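Local coordinates for flavohemoglobin (Malassezia yamatoensis, PDB 6O0A), which binds heme and FAD and, as in other flavohemoglobins, probably detoxifies nitric oxide by oxidising it to nitrate with electrons from NAD(P)H, at residues Q165-L176 with E254-Y265; Y211-R222 with G244-N252. All coordinates share one frame; numbering follows the deposited sequence.

Contact 1 of 2, residues Q165-L176 with E254-Y265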
# COMPACT_ATOMS: atom_id res chain seq x y z
N GLN A 165 -11.44 14.77 4.19
CA GLN A 165 -11.50 14.22 5.53
C GLN A 165 -12.54 14.94 6.40
O GLN A 165 -12.87 16.12 6.19
CB GLN A 165 -10.14 14.32 6.22
CG GLN A 165 -9.06 13.63 5.44
CD GLN A 165 -9.46 12.21 5.11
OE1 GLN A 165 -9.78 11.42 6.00
NE2 GLN A 165 -9.46 11.89 3.82
N ALA A 166 -13.01 14.23 7.41
CA ALA A 166 -13.96 14.74 8.39
C ALA A 166 -13.30 15.51 9.51
O ALA A 166 -13.99 15.96 10.43
CB ALA A 166 -14.77 13.57 8.98
N ASN A 167 -11.98 15.68 9.47
CA ASN A 167 -11.24 16.34 10.52
C ASN A 167 -10.07 17.07 9.88
O ASN A 167 -9.83 16.96 8.68
CB ASN A 167 -10.75 15.34 11.57
CG ASN A 167 -9.89 14.27 10.96
OD1 ASN A 167 -8.83 14.56 10.39
ND2 ASN A 167 -10.32 13.01 11.07
N ASN A 168 -9.33 17.83 10.71
CA ASN A 168 -8.21 18.63 10.23
C ASN A 168 -6.88 18.16 10.82
O ASN A 168 -5.95 18.95 10.97
CB ASN A 168 -8.44 20.10 10.54
CG ASN A 168 -8.47 20.38 12.03
OD1 ASN A 168 -8.59 19.46 12.85
ND2 ASN A 168 -8.35 21.65 12.40
N ILE A 169 -6.78 16.88 11.18
CA ILE A 169 -5.56 16.33 11.75
C ILE A 169 -5.01 15.28 10.80
O ILE A 169 -5.64 14.94 9.80
CB ILE A 169 -5.78 15.78 13.18
CG1 ILE A 169 -6.99 14.84 13.27
CG2 ILE A 169 -5.98 16.96 14.14
CD1 ILE A 169 -6.82 13.44 12.66
N VAL A 170 -3.82 14.77 11.11
CA VAL A 170 -3.27 13.65 10.35
C VAL A 170 -3.31 12.34 11.12
O VAL A 170 -3.25 11.28 10.48
CB VAL A 170 -1.85 13.94 9.82
CG1 VAL A 170 -1.89 15.09 8.81
CG2 VAL A 170 -0.89 14.23 10.94
N ARG A 171 -3.40 12.37 12.44
CA ARG A 171 -3.65 11.17 13.22
C ARG A 171 -4.29 11.59 14.54
O ARG A 171 -4.15 12.73 15.00
CB ARG A 171 -2.37 10.36 13.45
CG ARG A 171 -1.20 11.16 13.99
CD ARG A 171 0.04 10.28 13.98
NE ARG A 171 1.25 10.97 14.42
CZ ARG A 171 2.11 11.55 13.59
NH1 ARG A 171 3.19 12.14 14.07
NH2 ARG A 171 1.90 11.52 12.28
N ALA A 172 -5.02 10.64 15.14
CA ALA A 172 -5.78 10.91 16.36
C ALA A 172 -5.68 9.71 17.28
O ALA A 172 -5.38 8.60 16.86
CB ALA A 172 -7.25 11.24 16.05
N LYS A 173 -5.96 9.95 18.57
CA LYS A 173 -5.76 8.92 19.58
C LYS A 173 -6.92 7.93 19.60
O LYS A 173 -8.08 8.34 19.59
CB LYS A 173 -5.60 9.56 20.96
CG LYS A 173 -4.86 8.69 21.97
CD LYS A 173 -3.39 8.50 21.61
CE LYS A 173 -2.55 9.70 22.02
NZ LYS A 173 -1.09 9.44 21.80
N PHE A 174 -6.59 6.64 19.61
CA PHE A 174 -7.57 5.56 19.71
C PHE A 174 -7.22 4.65 20.88
O PHE A 174 -6.06 4.53 21.27
CB PHE A 174 -7.64 4.72 18.42
CG PHE A 174 -8.46 5.36 17.33
CD1 PHE A 174 -8.01 6.49 16.67
CD2 PHE A 174 -9.69 4.82 16.97
CE1 PHE A 174 -8.76 7.08 15.66
CE2 PHE A 174 -10.46 5.41 15.97
CZ PHE A 174 -9.99 6.54 15.31
N LYS A 175 -8.25 4.01 21.42
CA LYS A 175 -8.09 3.04 22.50
C LYS A 175 -8.37 1.64 21.97
O LYS A 175 -9.31 1.42 21.20
CB LYS A 175 -9.03 3.38 23.66
CG LYS A 175 -9.08 2.35 24.78
CD LYS A 175 -10.43 2.38 25.49
CE LYS A 175 -10.31 2.80 26.93
NZ LYS A 175 -11.62 2.70 27.64
N LEU A 176 -7.54 0.68 22.37
CA LEU A 176 -7.75 -0.71 22.01
C LEU A 176 -8.87 -1.28 22.89
O LEU A 176 -8.71 -1.37 24.12
CB LEU A 176 -6.45 -1.49 22.15
CG LEU A 176 -6.56 -2.99 21.87
CD1 LEU A 176 -7.05 -3.27 20.41
CD2 LEU A 176 -5.23 -3.70 22.12
N GLU A 254 -2.03 -4.09 25.37
CA GLU A 254 -3.13 -4.60 26.17
C GLU A 254 -4.40 -3.82 25.88
O GLU A 254 -4.36 -2.66 25.46
CB GLU A 254 -2.78 -4.53 27.65
CG GLU A 254 -1.54 -5.33 28.00
CD GLU A 254 -1.38 -5.58 29.48
OE1 GLU A 254 -1.28 -4.59 30.25
OE2 GLU A 254 -1.37 -6.76 29.88
N VAL A 255 -5.55 -4.47 26.09
CA VAL A 255 -6.81 -3.75 26.00
C VAL A 255 -6.75 -2.51 26.88
O VAL A 255 -6.30 -2.58 28.04
CB VAL A 255 -7.99 -4.66 26.39
CG1 VAL A 255 -9.25 -3.82 26.60
CG2 VAL A 255 -8.21 -5.71 25.32
N GLY A 256 -7.16 -1.38 26.34
CA GLY A 256 -7.04 -0.10 27.01
C GLY A 256 -5.86 0.74 26.55
O GLY A 256 -5.82 1.94 26.85
N ALA A 257 -4.90 0.14 25.85
CA ALA A 257 -3.76 0.90 25.34
C ALA A 257 -4.21 1.97 24.36
O ALA A 257 -5.17 1.80 23.61
CB ALA A 257 -2.76 -0.03 24.66
N LEU A 258 -3.49 3.09 24.37
CA LEU A 258 -3.76 4.22 23.50
C LEU A 258 -2.71 4.26 22.41
O LEU A 258 -1.50 4.28 22.70
CB LEU A 258 -3.75 5.53 24.30
CG LEU A 258 -4.75 5.61 25.45
CD1 LEU A 258 -4.55 6.90 26.22
CD2 LEU A 258 -6.16 5.50 24.91
N LEU A 259 -3.15 4.30 21.15
CA LEU A 259 -2.28 4.43 19.99
C LEU A 259 -2.89 5.46 19.05
O LEU A 259 -4.11 5.64 19.02
CB LEU A 259 -2.10 3.09 19.23
CG LEU A 259 -1.41 1.94 19.97
CD1 LEU A 259 -1.21 0.76 19.05
CD2 LEU A 259 -0.07 2.41 20.52
N ASP A 260 -2.05 6.12 18.27
CA ASP A 260 -2.54 7.07 17.27
C ASP A 260 -2.85 6.33 15.96
O ASP A 260 -2.12 5.42 15.56
CB ASP A 260 -1.50 8.18 17.01
CG ASP A 260 -1.57 9.30 18.06
OD1 ASP A 260 -2.64 9.53 18.66
OD2 ASP A 260 -0.55 9.98 18.27
N ILE A 261 -3.94 6.73 15.31
CA ILE A 261 -4.35 6.14 14.03
C ILE A 261 -4.60 7.26 13.03
O ILE A 261 -5.24 8.27 13.37
CB ILE A 261 -5.60 5.26 14.16
CG1 ILE A 261 -5.37 4.17 15.21
CG2 ILE A 261 -5.95 4.64 12.79
CD1 ILE A 261 -6.46 3.09 15.29
N SER A 262 -4.11 7.08 11.81
CA SER A 262 -4.27 8.08 10.76
C SER A 262 -5.70 8.08 10.23
O SER A 262 -6.55 7.26 10.61
CB SER A 262 -3.30 7.81 9.61
OG SER A 262 -3.77 6.69 8.84
N ASN A 263 -5.95 8.99 9.31
CA ASN A 263 -7.16 8.95 8.52
C ASN A 263 -7.05 7.84 7.48
O ASN A 263 -5.95 7.39 7.15
CB ASN A 263 -7.38 10.32 7.88
CG ASN A 263 -7.80 11.37 8.91
OD1 ASN A 263 -8.43 11.03 9.92
ND2 ASN A 263 -7.46 12.63 8.66
N PRO A 264 -8.18 7.33 6.99
CA PRO A 264 -8.15 6.19 6.08
C PRO A 264 -7.90 6.63 4.64
O PRO A 264 -8.40 7.66 4.18
CB PRO A 264 -9.56 5.59 6.23
CG PRO A 264 -10.43 6.81 6.46
CD PRO A 264 -9.57 7.77 7.29
N TYR A 265 -7.11 5.82 3.92
CA TYR A 265 -6.71 6.14 2.56
C TYR A 265 -6.52 4.84 1.77
O TYR A 265 -6.59 3.74 2.31
CB TYR A 265 -5.42 6.99 2.55
CG TYR A 265 -5.66 8.40 3.04
CD1 TYR A 265 -6.37 9.31 2.27
CD2 TYR A 265 -5.18 8.83 4.28
CE1 TYR A 265 -6.62 10.60 2.71
CE2 TYR A 265 -5.40 10.12 4.73
CZ TYR A 265 -6.13 11.01 3.94
OH TYR A 265 -6.37 12.29 4.37
O HOH W 1 -10.24 9.17 2.84
O HOH W 2 -3.75 11.04 7.80
O HOH W 3 -0.25 6.99 23.08
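Val255 and Gly256 meet Leu176 where the turn from Glu254 to Ala257, of type II, hands the chain into strand 258-262. Gly256 N donates to Leu176 O at 2.7 Å, Leu176 N answers to Ala257 O, and the CG1 branch of Val255 lies against that same Leu176 carbonyl. Leu258 sets its CD2 methyl 3.8 Å from Lys175 CB, while its carbonyl shares a water with the ammonium group of Lys173. Leu259 pairs through its backbone with Phe174, one bond running in each direction, as Ile261 does with Ala172, and sends its side chain to Ile210 and Ala212 of strand 207-213. At Asp260 the face turns polar: Lys173, with CG anti to its backbone N (chi1 -157°), folds twice and brings NZ to 3.5 Å from Asp260 OD1, a long salt bridge. Such antiparallel pairing of neighbouring strands builds the six-stranded sheet of the FAD-binding domain, the flavin half of the ferredoxin reductase-like module. Ile261 works on the opposite face from Asp260, its CD1 over one face of the Phe174 ring, 4.1 Å from the centroid, as a CH-pi contact; Phe191 and Ile208 extend this apolar layer. Past Ser262, Asn263 faces Asn167 amide to amide. Asn263 ND2 gives to Asn167 OD1 at 2.9 Å, on a lone pair, and Asn167 ND2 returns a nearly straight bond to Asn263 OD1 at 3.0 Å, the planes 31° apart. Asn167 OD1 also takes Ile169 N in an Asx turn, and ND2 reaches Ala198 O. Pro264 O is joined by a water to Gln165 NE2, which also bonds to Leu161 O, while OE1 bonds to Thr200. Tyr265 brings OH to 3.2 Å from Gln165 NE2, too bent for a hydrogen bond, amide and ring 47° apart.

Contact 2 of 2, residues Y211-R222 with G244-N252; sequences YARTSDGLLQPR and GEMTTIFQN. With FAD (flavin-adenine dinucleotide), chain B.
Met246 packs against Ala212, Gln220 and Arg222 where a hairpin meets helix 246-251 at the FAD pyrophosphate. Its chain bends at chi2 (-52°) and chi3 (-62°), which carries CE to 3.3 Å from Ala212 O while SD rests on Gln220 CB and Thr214 CG2. Ala212 CB is enclosed by Met246 CE, Ile249 CG2 and Phe250 CE1, the last at 3.6 Å. The guanidinium of Arg222 lies flat beneath Met246 CG, which sits 3.5 Å above CZ, over the centre of the group, while Arg222 CG meets the edge of the Phe250 ring. From this position Arg222 gives NE to FAD O2P at 2.8 Å and NH2 to FAD O1A at 3.0 Å, and NH1 to Pro221 O. Backbone N-H groups of Glu245, Met246 and Thr247, with Thr247 OG1, add to the grip on the phosphates, and the helix start would help offset their negative charge.

Toward the turn from Thr214 to Gly217 the packing gives way to water and charge. Glu245 OE2 touches Thr214 CG2 at 3.4 Å and reaches Ser215 N through a water; a second water joins Glu245 OE1, Arg222 NH2 and Gln220 OE1, which also accepts from Arg64 N. The Arg64 side chain bridges the carboxylates of Glu245 and Asp216. Around this core, helix 64-69 borders Thr214, Arg222 and Glu245, while Phe250 reaches Leu259 of strand 258-262 and Ile238 of strand 234-239.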
# COMPACT_ATOMS: atom_id res chain seq x y z
N TYR A 211 0.29 3.94 14.79
CA TYR A 211 1.57 4.42 15.32
C TYR A 211 1.82 3.84 16.70
O TYR A 211 0.94 3.87 17.56
CB TYR A 211 1.56 5.96 15.41
CG TYR A 211 1.52 6.65 14.06
CD1 TYR A 211 0.35 6.63 13.29
CD2 TYR A 211 2.63 7.30 13.56
CE1 TYR A 211 0.31 7.26 12.05
CE2 TYR A 211 2.60 7.94 12.34
CZ TYR A 211 1.43 7.91 11.58
OH TYR A 211 1.41 8.52 10.35
N ALA A 212 3.04 3.35 16.92
CA ALA A 212 3.49 3.03 18.26
C ALA A 212 4.99 3.28 18.34
O ALA A 212 5.67 3.46 17.33
CB ALA A 212 3.16 1.58 18.64
N ARG A 213 5.51 3.29 19.56
CA ARG A 213 6.94 3.54 19.72
C ARG A 213 7.72 2.24 19.73
O ARG A 213 7.25 1.21 20.24
CB ARG A 213 7.22 4.35 20.98
CG ARG A 213 6.68 5.76 20.83
CD ARG A 213 7.22 6.78 21.80
NE ARG A 213 6.52 8.02 21.52
CZ ARG A 213 6.99 8.99 20.74
NH1 ARG A 213 8.20 8.90 20.20
NH2 ARG A 213 6.26 10.07 20.52
N THR A 214 8.91 2.28 19.12
CA THR A 214 9.87 1.20 19.22
C THR A 214 10.32 1.06 20.67
O THR A 214 10.09 1.93 21.51
CB THR A 214 11.09 1.49 18.34
OG1 THR A 214 11.71 2.69 18.82
CG2 THR A 214 10.67 1.70 16.90
N SER A 215 11.00 -0.06 20.96
CA SER A 215 11.51 -0.27 22.31
C SER A 215 12.40 0.87 22.77
O SER A 215 12.42 1.19 23.96
CB SER A 215 12.29 -1.59 22.38
OG SER A 215 13.44 -1.54 21.55
N ASP A 216 13.11 1.53 21.85
CA ASP A 216 13.99 2.63 22.21
C ASP A 216 13.34 4.00 22.00
O ASP A 216 14.03 5.02 22.11
CB ASP A 216 15.33 2.52 21.47
CG ASP A 216 15.17 2.41 19.95
OD1 ASP A 216 14.09 2.02 19.47
OD2 ASP A 216 16.16 2.67 19.25
N GLY A 217 12.04 4.05 21.72
CA GLY A 217 11.30 5.29 21.86
C GLY A 217 10.98 6.07 20.60
O GLY A 217 10.51 7.21 20.71
N LEU A 218 11.22 5.50 19.41
CA LEU A 218 10.90 6.17 18.14
C LEU A 218 9.48 5.84 17.70
O LEU A 218 9.11 4.66 17.62
CB LEU A 218 11.87 5.76 17.03
CG LEU A 218 13.28 6.34 17.08
CD1 LEU A 218 14.11 5.75 15.97
CD2 LEU A 218 13.22 7.85 16.97
N LEU A 219 8.69 6.87 17.38
CA LEU A 219 7.34 6.64 16.87
C LEU A 219 7.43 6.12 15.44
O LEU A 219 8.15 6.68 14.61
CB LEU A 219 6.52 7.94 16.92
CG LEU A 219 5.01 7.72 16.74
CD1 LEU A 219 4.43 7.02 17.95
CD2 LEU A 219 4.30 9.04 16.49
N GLN A 220 6.71 5.04 15.15
CA GLN A 220 6.80 4.40 13.84
C GLN A 220 5.41 4.01 13.35
O GLN A 220 4.64 3.42 14.12
CB GLN A 220 7.68 3.16 13.89
CG GLN A 220 9.14 3.46 14.15
CD GLN A 220 9.83 3.88 12.88
OE1 GLN A 220 10.18 3.05 12.05
NE2 GLN A 220 10.01 5.18 12.71
N PRO A 221 5.09 4.32 12.10
CA PRO A 221 3.81 3.89 11.52
C PRO A 221 3.91 2.59 10.72
O PRO A 221 4.96 2.32 10.13
CB PRO A 221 3.46 5.06 10.59
CG PRO A 221 4.80 5.46 10.06
CD PRO A 221 5.78 5.29 11.24
N ARG A 222 2.83 1.80 10.71
CA ARG A 222 2.65 0.73 9.73
C ARG A 222 1.20 0.79 9.24
O ARG A 222 0.32 1.25 9.97
CB ARG A 222 2.92 -0.66 10.33
CG ARG A 222 4.33 -0.86 10.92
CD ARG A 222 5.40 -0.79 9.83
NE ARG A 222 6.73 -1.22 10.29
CZ ARG A 222 7.74 -0.41 10.60
NH1 ARG A 222 7.60 0.92 10.51
NH2 ARG A 222 8.90 -0.92 10.97
N GLY A 244 10.27 -8.35 11.74
CA GLY A 244 9.90 -6.96 11.69
C GLY A 244 10.02 -6.30 13.05
O GLY A 244 10.15 -6.95 14.09
N GLU A 245 9.98 -4.98 13.04
CA GLU A 245 10.14 -4.29 14.31
C GLU A 245 8.81 -4.03 15.02
O GLU A 245 8.73 -4.16 16.25
CB GLU A 245 10.87 -2.96 14.09
CG GLU A 245 11.09 -2.22 15.40
CD GLU A 245 12.16 -1.17 15.31
OE1 GLU A 245 12.42 -0.61 14.21
OE2 GLU A 245 12.76 -0.90 16.37
N MET A 246 7.74 -3.69 14.29
CA MET A 246 6.56 -3.14 14.94
C MET A 246 5.44 -4.15 15.18
O MET A 246 4.62 -3.92 16.08
CB MET A 246 6.00 -1.95 14.15
CG MET A 246 6.97 -0.76 14.02
SD MET A 246 7.62 -0.22 15.62
CE MET A 246 6.15 0.28 16.48
N THR A 247 5.34 -5.25 14.42
CA THR A 247 4.18 -6.11 14.66
C THR A 247 4.23 -6.76 16.04
O THR A 247 3.18 -6.91 16.68
CB THR A 247 4.02 -7.18 13.57
OG1 THR A 247 5.26 -7.82 13.30
CG2 THR A 247 3.49 -6.55 12.29
N THR A 248 5.42 -7.11 16.55
CA THR A 248 5.47 -7.60 17.92
C THR A 248 4.98 -6.54 18.90
O THR A 248 4.28 -6.88 19.87
CB THR A 248 6.89 -8.07 18.26
OG1 THR A 248 6.88 -8.72 19.54
CG2 THR A 248 7.88 -6.91 18.26
N ILE A 249 5.29 -5.27 18.65
CA ILE A 249 4.86 -4.20 19.54
C ILE A 249 3.35 -4.01 19.47
O ILE A 249 2.68 -3.91 20.51
CB ILE A 249 5.64 -2.91 19.22
CG1 ILE A 249 7.10 -3.11 19.64
CG2 ILE A 249 5.03 -1.72 19.95
CD1 ILE A 249 8.05 -2.01 19.19
N PHE A 250 2.78 -3.99 18.26
CA PHE A 250 1.33 -3.85 18.13
C PHE A 250 0.61 -5.04 18.78
O PHE A 250 -0.40 -4.86 19.46
CB PHE A 250 0.93 -3.74 16.66
CG PHE A 250 1.39 -2.48 15.98
CD1 PHE A 250 1.17 -1.24 16.56
CD2 PHE A 250 2.01 -2.55 14.74
CE1 PHE A 250 1.59 -0.07 15.91
CE2 PHE A 250 2.44 -1.39 14.10
CZ PHE A 250 2.23 -0.16 14.67
N GLN A 251 1.11 -6.26 18.58
CA GLN A 251 0.40 -7.42 19.12
C GLN A 251 0.52 -7.53 20.62
O GLN A 251 -0.25 -8.27 21.24
CB GLN A 251 0.90 -8.72 18.49
CG GLN A 251 0.58 -8.89 17.03
CD GLN A 251 0.81 -10.32 16.59
OE1 GLN A 251 1.51 -11.08 17.26
NE2 GLN A 251 0.19 -10.70 15.46
N ASN A 252 1.47 -6.84 21.24
CA ASN A 252 1.60 -6.95 22.68
C ASN A 252 0.92 -5.80 23.41
O ASN A 252 1.09 -5.67 24.63
CB ASN A 252 3.07 -7.07 23.06
CG ASN A 252 3.58 -8.49 22.91
OD1 ASN A 252 3.68 -9.23 23.89
ND2 ASN A 252 3.84 -8.90 21.67
PA FAD B . 9.16 -4.26 9.37
O1A FAD B . 9.91 -3.76 10.55
O2A FAD B . 8.56 -3.20 8.49
O5B FAD B . 10.10 -5.20 8.49
C5B FAD B . 9.66 -5.64 7.20
C4B FAD B . 10.81 -6.44 6.63
O4B FAD B . 11.98 -5.60 6.56
C3B FAD B . 11.24 -7.63 7.47
O3B FAD B . 10.46 -8.79 7.20
C2B FAD B . 12.69 -7.83 7.01
O2B FAD B . 12.77 -8.58 5.80
C1B FAD B . 13.15 -6.39 6.75
N9A FAD B . 13.92 -5.81 7.85
C8A FAD B . 13.43 -5.42 9.07
N7A FAD B . 14.36 -5.00 9.90
C5A FAD B . 15.53 -5.12 9.18
C6A FAD B . 16.88 -4.90 9.52
N6A FAD B . 17.28 -4.47 10.72
N1A FAD B . 17.81 -5.17 8.58
C2A FAD B . 17.42 -5.61 7.38
N3A FAD B . 16.18 -5.87 6.95
C4A FAD B . 15.27 -5.61 7.90
N1 FAD B . -0.11 -6.45 7.38
C2 FAD B . -1.00 -7.22 8.08
O2 FAD B . -0.62 -8.07 8.90
N3 FAD B . -2.36 -7.04 7.87
C4 FAD B . -2.94 -6.13 7.00
O4 FAD B . -4.16 -6.04 6.91
C4X FAD B . -1.99 -5.33 6.27
N5 FAD B . -2.45 -4.44 5.43
C5X FAD B . -1.54 -3.66 4.73
C6 FAD B . -2.01 -2.72 3.81
C7 FAD B . -1.14 -1.91 3.10
C7M FAD B . -1.68 -0.93 2.09
C8 FAD B . 0.25 -2.03 3.31
C8M FAD B . 1.22 -1.15 2.58
C9 FAD B . 0.72 -2.97 4.21
C9A FAD B . -0.15 -3.80 4.91
N10 FAD B . 0.31 -4.77 5.83
C10 FAD B . -0.59 -5.56 6.52
C1' FAD B . 1.74 -4.91 6.13
C2' FAD B . 2.18 -4.01 7.28
O2' FAD B . 2.01 -2.64 6.91
C3' FAD B . 3.64 -4.25 7.68
O3' FAD B . 4.47 -4.14 6.53
C4' FAD B . 3.87 -5.62 8.33
O4' FAD B . 2.93 -5.79 9.39
C5' FAD B . 5.29 -5.79 8.83
O5' FAD B . 5.56 -4.77 9.82
P FAD B . 6.79 -5.00 10.80
O1P FAD B . 6.65 -6.16 11.73
O2P FAD B . 7.00 -3.71 11.54
O3P FAD B . 8.03 -5.28 9.84
O HOH W 4 11.80 -1.88 18.79
O HOH W 5 11.08 0.52 12.02

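From the N terminus, the chain leaves the globin helices and enters contact 1 at 165-176, a loop that runs into the first strand, 171-181, of the antiparallel sheet. Contact 2 opens at 211-222 with the hairpin of strands 207-213 and 219-225, and closes at 244-252 on the helix at the FAD phosphates. A short step further, 254-265 returns to the first strand and closes contact 1. The smaller loop therefore sits wholly within the larger, without crossing it. The two meet through strands 258-262 and 207-213, neighbours in the sheet: Asp260 O and Tyr211 N lie 2.9 Å apart, probably hydrogen-bonded, and Arg171 CD packs 3.6 Å from Tyr211 CE1. Together they tie the sheet's middle to its phosphate-binding edge.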